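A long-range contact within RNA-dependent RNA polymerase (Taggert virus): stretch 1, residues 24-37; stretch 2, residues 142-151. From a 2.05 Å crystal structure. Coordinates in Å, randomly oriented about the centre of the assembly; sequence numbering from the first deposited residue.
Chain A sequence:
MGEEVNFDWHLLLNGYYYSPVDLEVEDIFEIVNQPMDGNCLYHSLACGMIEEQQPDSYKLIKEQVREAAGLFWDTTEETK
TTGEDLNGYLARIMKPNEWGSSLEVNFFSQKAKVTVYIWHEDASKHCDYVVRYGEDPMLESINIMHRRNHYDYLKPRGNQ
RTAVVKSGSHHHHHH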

# COMPACT_ATOMS: atom_id res chain seq x y z
N GLU A 24 8.32 -15.35 7.12
CA GLU A 24 7.37 -15.40 8.23
C GLU A 24 7.14 -13.95 8.66
O GLU A 24 8.04 -13.31 9.21
CB GLU A 24 7.96 -16.20 9.39
CG GLU A 24 8.23 -17.72 9.17
CD GLU A 24 7.05 -18.48 8.63
OE1 GLU A 24 6.91 -18.57 7.39
OE2 GLU A 24 6.26 -19.03 9.43
N VAL A 25 5.94 -13.42 8.40
CA VAL A 25 5.70 -12.00 8.66
C VAL A 25 5.96 -11.66 10.12
O VAL A 25 6.53 -10.60 10.43
CB VAL A 25 4.28 -11.57 8.22
CG1 VAL A 25 4.16 -11.60 6.73
CG2 VAL A 25 3.23 -12.44 8.88
N GLU A 26 5.53 -12.52 11.05
CA GLU A 26 5.59 -12.17 12.47
C GLU A 26 7.00 -12.26 13.04
O GLU A 26 7.22 -11.79 14.16
CB GLU A 26 4.64 -13.05 13.27
CG GLU A 26 3.18 -12.90 12.86
CD GLU A 26 2.22 -13.34 13.95
OE1 GLU A 26 2.31 -14.51 14.38
OE2 GLU A 26 1.38 -12.52 14.36
N ASP A 27 7.96 -12.84 12.31
CA ASP A 27 9.35 -12.72 12.74
C ASP A 27 9.86 -11.29 12.61
O ASP A 27 10.78 -10.89 13.33
CB ASP A 27 10.24 -13.67 11.92
CG ASP A 27 9.86 -15.12 12.10
OD1 ASP A 27 8.97 -15.42 12.93
OD2 ASP A 27 10.47 -15.97 11.41
N ILE A 28 9.25 -10.50 11.73
CA ILE A 28 9.70 -9.14 11.47
C ILE A 28 8.67 -8.09 11.86
O ILE A 28 9.05 -7.02 12.35
CB ILE A 28 10.10 -9.00 9.98
CG1 ILE A 28 11.15 -10.05 9.59
CG2 ILE A 28 10.58 -7.59 9.68
CD1 ILE A 28 12.54 -9.79 10.15
N PHE A 29 7.37 -8.35 11.68
CA PHE A 29 6.33 -7.36 11.90
C PHE A 29 5.33 -7.85 12.95
O PHE A 29 5.30 -9.02 13.34
CB PHE A 29 5.55 -7.05 10.61
CG PHE A 29 6.42 -6.57 9.49
CD1 PHE A 29 6.73 -7.42 8.44
CD2 PHE A 29 6.89 -5.27 9.47
CE1 PHE A 29 7.52 -6.98 7.39
CE2 PHE A 29 7.68 -4.82 8.43
CZ PHE A 29 8.00 -5.68 7.39
N GLU A 30 4.52 -6.90 13.40
CA GLU A 30 3.26 -7.18 14.08
C GLU A 30 2.13 -6.84 13.12
O GLU A 30 2.10 -5.74 12.55
CB GLU A 30 3.12 -6.37 15.37
CG GLU A 30 1.67 -6.03 15.70
CD GLU A 30 1.52 -5.43 17.08
OE1 GLU A 30 2.43 -5.61 17.91
OE2 GLU A 30 0.48 -4.78 17.33
N ILE A 31 1.20 -7.78 12.93
CA ILE A 31 0.05 -7.55 12.07
C ILE A 31 -0.93 -6.66 12.82
O ILE A 31 -1.53 -7.09 13.82
CB ILE A 31 -0.61 -8.86 11.64
CG1 ILE A 31 0.40 -9.75 10.90
CG2 ILE A 31 -1.84 -8.59 10.78
CD1 ILE A 31 -0.06 -11.19 10.72
N VAL A 32 -1.10 -5.42 12.36
CA VAL A 32 -2.08 -4.51 12.94
C VAL A 32 -3.34 -4.63 12.09
O VAL A 32 -3.43 -4.07 10.99
CB VAL A 32 -1.56 -3.07 12.99
CG1 VAL A 32 -2.56 -2.18 13.71
CG2 VAL A 32 -0.20 -3.02 13.67
N ASN A 33 -4.32 -5.37 12.60
CA ASN A 33 -5.49 -5.71 11.81
C ASN A 33 -6.35 -4.47 11.55
O ASN A 33 -6.60 -3.67 12.45
CB ASN A 33 -6.32 -6.78 12.51
CG ASN A 33 -5.49 -7.98 12.92
OD1 ASN A 33 -5.09 -8.11 14.07
ND2 ASN A 33 -5.24 -8.87 11.97
N GLN A 34 -6.78 -4.33 10.30
CA GLN A 34 -7.63 -3.25 9.85
C GLN A 34 -9.05 -3.75 9.63
O GLN A 34 -9.27 -4.95 9.41
CB GLN A 34 -7.07 -2.65 8.55
CG GLN A 34 -5.67 -2.08 8.71
CD GLN A 34 -5.59 -1.06 9.82
OE1 GLN A 34 -6.38 -0.11 9.87
NE2 GLN A 34 -4.63 -1.23 10.72
N PRO A 35 -10.05 -2.87 9.70
CA PRO A 35 -11.44 -3.31 9.53
C PRO A 35 -11.64 -4.07 8.23
O PRO A 35 -11.05 -3.75 7.19
CB PRO A 35 -12.23 -1.99 9.54
CG PRO A 35 -11.39 -1.08 10.37
CD PRO A 35 -9.97 -1.44 10.08
N MET A 36 -12.47 -5.12 8.29
CA MET A 36 -12.67 -6.02 7.16
C MET A 36 -13.79 -5.52 6.25
O MET A 36 -14.81 -6.18 6.04
CB MET A 36 -12.95 -7.44 7.66
CG MET A 36 -11.70 -8.25 7.99
SD MET A 36 -12.06 -9.73 8.96
CE MET A 36 -12.07 -9.05 10.62
N ASP A 37 -13.59 -4.32 5.71
CA ASP A 37 -14.47 -3.75 4.71
C ASP A 37 -13.67 -3.45 3.44
O ASP A 37 -12.47 -3.75 3.35
CB ASP A 37 -15.16 -2.49 5.24
CG ASP A 37 -14.19 -1.47 5.82
OD1 ASP A 37 -13.00 -1.46 5.44
OD2 ASP A 37 -14.62 -0.68 6.69
N ILE A 142 6.28 2.58 4.87
CA ILE A 142 5.01 1.96 5.23
C ILE A 142 5.00 0.54 4.69
O ILE A 142 5.24 0.31 3.50
CB ILE A 142 3.83 2.78 4.68
CG1 ILE A 142 3.78 4.16 5.34
CG2 ILE A 142 2.53 2.01 4.88
CD1 ILE A 142 2.85 5.12 4.65
N ASN A 143 4.72 -0.42 5.56
CA ASN A 143 4.58 -1.82 5.17
C ASN A 143 3.14 -2.25 5.38
O ASN A 143 2.57 -2.03 6.45
CB ASN A 143 5.53 -2.70 5.98
CG ASN A 143 6.99 -2.37 5.74
OD1 ASN A 143 7.64 -2.97 4.88
ND2 ASN A 143 7.52 -1.41 6.49
N ILE A 144 2.55 -2.84 4.34
CA ILE A 144 1.20 -3.37 4.41
C ILE A 144 1.21 -4.80 3.86
O ILE A 144 2.12 -5.20 3.13
CB ILE A 144 0.16 -2.51 3.65
CG1 ILE A 144 0.46 -2.49 2.15
CG2 ILE A 144 0.13 -1.09 4.19
CD1 ILE A 144 -0.54 -1.69 1.36
N MET A 145 0.18 -5.56 4.23
CA MET A 145 0.09 -6.98 3.92
C MET A 145 -1.12 -7.21 3.03
O MET A 145 -2.26 -6.91 3.43
CB MET A 145 -0.01 -7.81 5.20
CG MET A 145 0.22 -9.31 5.01
SD MET A 145 0.28 -10.18 6.60
CE MET A 145 -0.20 -11.83 6.12
N HIS A 146 -0.89 -7.75 1.84
CA HIS A 146 -1.95 -8.03 0.88
C HIS A 146 -2.46 -9.45 1.09
O HIS A 146 -1.73 -10.41 0.86
CB HIS A 146 -1.43 -7.84 -0.55
CG HIS A 146 -2.51 -7.71 -1.58
ND1 HIS A 146 -2.25 -7.78 -2.93
CD2 HIS A 146 -3.84 -7.51 -1.46
CE1 HIS A 146 -3.38 -7.63 -3.60
NE2 HIS A 146 -4.36 -7.47 -2.73
N ARG A 147 -3.72 -9.58 1.52
CA ARG A 147 -4.31 -10.86 1.90
C ARG A 147 -5.57 -11.07 1.07
O ARG A 147 -6.65 -10.64 1.46
CB ARG A 147 -4.61 -10.88 3.40
CG ARG A 147 -3.59 -10.13 4.23
CD ARG A 147 -3.88 -10.24 5.72
NE ARG A 147 -3.58 -11.56 6.25
CZ ARG A 147 -3.64 -11.87 7.54
NH1 ARG A 147 -3.98 -10.95 8.43
NH2 ARG A 147 -3.35 -13.10 7.96
N ARG A 148 -5.41 -11.68 -0.10
CA ARG A 148 -6.46 -11.81 -1.06
C ARG A 148 -6.87 -10.39 -1.36
O ARG A 148 -6.11 -9.64 -1.81
CB ARG A 148 -7.61 -12.76 -0.68
CG ARG A 148 -7.17 -14.15 -0.25
CD ARG A 148 -6.52 -15.02 -1.32
NE ARG A 148 -7.52 -15.63 -2.16
CZ ARG A 148 -8.05 -16.83 -1.97
NH1 ARG A 148 -7.65 -17.61 -0.98
NH2 ARG A 148 -8.97 -17.23 -2.80
N ASN A 149 -8.08 -10.02 -1.11
CA ASN A 149 -8.48 -8.64 -1.36
C ASN A 149 -8.32 -7.74 -0.14
O ASN A 149 -8.43 -6.52 -0.29
CB ASN A 149 -9.94 -8.62 -1.84
CG ASN A 149 -10.11 -9.30 -3.19
OD1 ASN A 149 -9.21 -9.32 -4.02
ND2 ASN A 149 -11.29 -9.89 -3.41
N HIS A 150 -8.04 -8.30 1.03
CA HIS A 150 -7.90 -7.53 2.27
C HIS A 150 -6.47 -7.01 2.43
O HIS A 150 -5.51 -7.61 1.95
CB HIS A 150 -8.28 -8.40 3.47
CG HIS A 150 -8.18 -7.69 4.79
ND1 HIS A 150 -9.18 -6.88 5.27
CD2 HIS A 150 -7.20 -7.68 5.73
CE1 HIS A 150 -8.83 -6.40 6.45
NE2 HIS A 150 -7.63 -6.87 6.76
N TYR A 151 -6.35 -5.88 3.12
CA TYR A 151 -5.06 -5.26 3.43
C TYR A 151 -4.97 -5.01 4.93
O TYR A 151 -5.91 -4.49 5.53
CB TYR A 151 -4.87 -3.94 2.68
CG TYR A 151 -4.49 -4.06 1.22
CD1 TYR A 151 -3.17 -4.25 0.84
CD2 TYR A 151 -5.46 -3.97 0.22
CE1 TYR A 151 -2.81 -4.35 -0.49
CE2 TYR A 151 -5.11 -4.07 -1.11
CZ TYR A 151 -3.78 -4.26 -1.46
OH TYR A 151 -3.43 -4.36 -2.79

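Strand 29-32 crosses strand 142-147 at 63°, with the two axes 8.5 Å apart at closest approach. That is packing distance rather than sheet pairing, and no hydrogen bond joins the stretches: between the strands the contact is made by side chains. Strand alternation sets the pattern. Phe-29 and Ile-31 point their CA-to-CB bonds toward the other stretch, and Asn-143, Met-145 and Arg-147 do so in return, while Glu-30, Val-32, Ile-144 and His-146 are out of reach. A type II' turn from Arg-147 to His-150, closed by backbone bonds in both directions, then brings His-150 back to the same contact.

Met-145, all three chi angles t, places its SD 4.1 Å from Val-25 CG1 and 4.3 Å from Ile-31 CD1. Separately, Phe-29 CE2 lies 3.7 Å from Asn-143 CG; the amide's OD1 and ND2 are both hydrogen-bonded elsewhere in the structure. Arg-147 NH1 stands 4.0 Å from Ile-31 CG2, a van der Waals contact.

His-150 has the largest covered area. Its CE1, a polarised C-H carbon, meets Gln-34 O at 3.3 Å and Pro-35 O at 3.5 Å, both at the ring edge, an electrostatically sensible approach not counted as hydrogen bonding. Gln-34 turns back on its own stretch, NE2 donating to Val-32 O at 3.1 Å, while its CB packs 3.7 Å from Tyr-151 O.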